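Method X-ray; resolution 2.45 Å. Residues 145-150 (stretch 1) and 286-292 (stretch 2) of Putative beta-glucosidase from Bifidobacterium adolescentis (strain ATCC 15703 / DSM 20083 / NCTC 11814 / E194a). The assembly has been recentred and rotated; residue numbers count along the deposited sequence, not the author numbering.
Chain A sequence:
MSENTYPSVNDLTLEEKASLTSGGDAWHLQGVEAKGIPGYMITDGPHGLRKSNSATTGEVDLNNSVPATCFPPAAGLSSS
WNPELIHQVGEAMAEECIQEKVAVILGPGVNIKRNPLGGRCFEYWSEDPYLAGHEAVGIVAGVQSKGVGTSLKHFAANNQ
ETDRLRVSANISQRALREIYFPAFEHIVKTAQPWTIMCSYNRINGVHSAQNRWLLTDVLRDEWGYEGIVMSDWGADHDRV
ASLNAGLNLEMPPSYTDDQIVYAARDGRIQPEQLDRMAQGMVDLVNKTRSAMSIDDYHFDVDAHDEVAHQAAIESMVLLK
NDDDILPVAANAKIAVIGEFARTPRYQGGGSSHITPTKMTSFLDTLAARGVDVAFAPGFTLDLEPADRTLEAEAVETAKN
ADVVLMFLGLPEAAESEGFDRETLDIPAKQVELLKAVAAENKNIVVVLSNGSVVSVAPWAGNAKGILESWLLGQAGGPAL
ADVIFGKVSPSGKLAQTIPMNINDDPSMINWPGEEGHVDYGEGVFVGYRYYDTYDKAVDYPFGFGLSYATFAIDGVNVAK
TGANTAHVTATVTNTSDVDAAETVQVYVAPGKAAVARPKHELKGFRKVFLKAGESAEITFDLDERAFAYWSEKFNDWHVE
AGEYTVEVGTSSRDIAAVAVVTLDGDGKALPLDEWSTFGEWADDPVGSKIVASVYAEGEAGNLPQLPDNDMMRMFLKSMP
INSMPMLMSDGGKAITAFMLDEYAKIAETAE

Stretch 1 (145-150) SKGVGT
Stretch 2, residues 286-292: NKTRSAM

Stretch 1 leaves a helix and turns toward a weakly bonded strand at about Gly-149 and Thr-150, while stretch 2 continues a helix begun earlier in the chain. The register is set by two CA pairs, Gly-147 to Ala-291 at 5.4 Å and Val-148 to Thr-288 at 5.7 Å; 200 Å² is buried in all, and no direct hydrogen bond crosses the contact.

Asn-286 (phi/psi -67/-36, chi1 m) lies out of reach of stretch 1 but bonds within its own stretch: its OD1 accepts from Arg-289 NH2 at 2.8 Å and from Arg-289 NE at 3.2 Å. Lys-287 (-65/-33; m, t, t, t) has its CB sideways to stretch 1, though the end of its extended chain leads away, and it contributes its carbonyl. Lys-287 O stands 3.9 Å from Gly-147 O; two acceptors cannot bond directly, so one water donates to both, its O 2.6 Å from Lys-287 O and 2.6 Å from Gly-147 O.

Thr-288 departs from ideal helical angles (-100/1, chi1 p). Its CA is 3.8 Å from Gly-147 O, and its CG2 packs 4.1 Å from Gly-149 N. Thr-288 O nevertheless accepts from Met-292 N at 3.2 Å. Arg-289 (-64/-47; t, t, m, chi4 -89°) points away, and Ser-290 (-59/-49, chi1 t) makes no contact.

Ala-291 (-64/-31) points its CB toward stretch 1, 3.4 Å from Gly-147 O, 3.9 Å from Lys-146 O and 4.2 Å from Val-148 CG2 (Val-148: -111/140, chi1 t), the last an apolar contact. Ala-291 N donates to the same water, with 3.3 Å between that nitrogen and the water O. Gly-147 closes a Schellman motif at 91/12; an ideal CB there would lie 3.3 Å from Ala-291 CB and jam against Lys-146 O. Met-292 (-83/-6; m, m, chi3 100°) starts sideways, but its end comes nearer, with Met-292 CE 4.6 Å from Val-148 CG2.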

# COMPACT_ATOMS: atom_id res chain seq x y z
N SER A 145 4.34 9.61 -16.18
CA SER A 145 3.89 10.80 -16.91
C SER A 145 5.04 11.75 -17.21
O SER A 145 4.90 12.64 -18.05
CB SER A 145 2.81 11.54 -16.13
OG SER A 145 3.33 12.18 -14.98
N LYS A 146 6.18 11.58 -16.53
CA LYS A 146 7.37 12.38 -16.78
C LYS A 146 8.39 11.65 -17.64
O LYS A 146 9.47 12.18 -17.88
CB LYS A 146 8.02 12.78 -15.45
CG LYS A 146 7.12 13.59 -14.55
CD LYS A 146 6.86 14.97 -15.13
CE LYS A 146 6.04 15.81 -14.16
NZ LYS A 146 5.99 17.23 -14.60
N GLY A 147 8.06 10.44 -18.10
CA GLY A 147 8.95 9.66 -18.93
C GLY A 147 9.88 8.73 -18.19
O GLY A 147 10.81 8.20 -18.82
N VAL A 148 9.67 8.50 -16.90
CA VAL A 148 10.53 7.64 -16.08
C VAL A 148 9.76 6.38 -15.71
O VAL A 148 8.57 6.44 -15.42
CB VAL A 148 11.02 8.37 -14.82
CG1 VAL A 148 11.96 7.50 -14.02
CG2 VAL A 148 11.68 9.68 -15.18
N GLY A 149 10.45 5.23 -15.73
CA GLY A 149 9.78 3.98 -15.43
C GLY A 149 9.64 3.72 -13.94
O GLY A 149 10.40 4.22 -13.11
N THR A 150 8.65 2.90 -13.60
CA THR A 150 8.44 2.38 -12.25
C THR A 150 8.62 0.87 -12.26
O THR A 150 8.87 0.26 -13.30
CB THR A 150 7.06 2.74 -11.71
OG1 THR A 150 6.05 2.06 -12.47
CG2 THR A 150 6.82 4.22 -11.77
N ASN A 286 13.99 2.47 -24.88
CA ASN A 286 13.36 3.46 -25.76
C ASN A 286 12.27 4.24 -25.03
O ASN A 286 12.08 5.43 -25.29
CB ASN A 286 12.82 2.78 -27.02
CG ASN A 286 13.94 2.31 -27.94
OD1 ASN A 286 15.01 2.91 -27.99
ND2 ASN A 286 13.70 1.23 -28.68
N LYS A 287 11.53 3.58 -24.13
CA LYS A 287 10.50 4.28 -23.36
C LYS A 287 11.11 5.32 -22.43
O LYS A 287 10.50 6.38 -22.21
CB LYS A 287 9.67 3.29 -22.55
CG LYS A 287 8.73 2.42 -23.36
CD LYS A 287 7.98 1.44 -22.47
CE LYS A 287 7.14 0.47 -23.29
NZ LYS A 287 6.42 -0.52 -22.44
N THR A 288 12.30 5.06 -21.90
CA THR A 288 12.94 5.95 -20.95
C THR A 288 14.01 6.83 -21.58
O THR A 288 14.64 7.62 -20.87
CB THR A 288 13.57 5.12 -19.82
OG1 THR A 288 14.58 4.28 -20.37
CG2 THR A 288 12.51 4.26 -19.16
N ARG A 289 14.22 6.71 -22.89
CA ARG A 289 15.35 7.39 -23.55
C ARG A 289 15.21 8.90 -23.46
O ARG A 289 16.17 9.61 -23.13
CB ARG A 289 15.43 6.95 -25.01
CG ARG A 289 16.63 7.52 -25.77
CD ARG A 289 16.63 7.06 -27.23
NE ARG A 289 16.68 5.61 -27.34
CZ ARG A 289 17.79 4.89 -27.38
NH1 ARG A 289 18.97 5.49 -27.33
NH2 ARG A 289 17.73 3.57 -27.46
N SER A 290 14.02 9.42 -23.77
CA SER A 290 13.83 10.87 -23.80
C SER A 290 14.15 11.50 -22.45
O SER A 290 14.88 12.49 -22.38
CB SER A 290 12.40 11.19 -24.22
OG SER A 290 12.29 12.55 -24.62
N ALA A 291 13.61 10.94 -21.36
CA ALA A 291 13.85 11.53 -20.05
C ALA A 291 15.32 11.46 -19.66
O ALA A 291 15.82 12.36 -18.97
CB ALA A 291 12.99 10.84 -18.99
N MET A 292 16.04 10.44 -20.11
CA MET A 292 17.46 10.33 -19.79
C MET A 292 18.34 11.15 -20.72
O MET A 292 19.55 11.24 -20.48
CB MET A 292 17.91 8.86 -19.82
CG MET A 292 17.21 7.94 -18.82
SD MET A 292 17.48 8.35 -17.09
CE MET A 292 15.97 9.22 -16.67
O HOH W 1 11.16 8.76 -21.30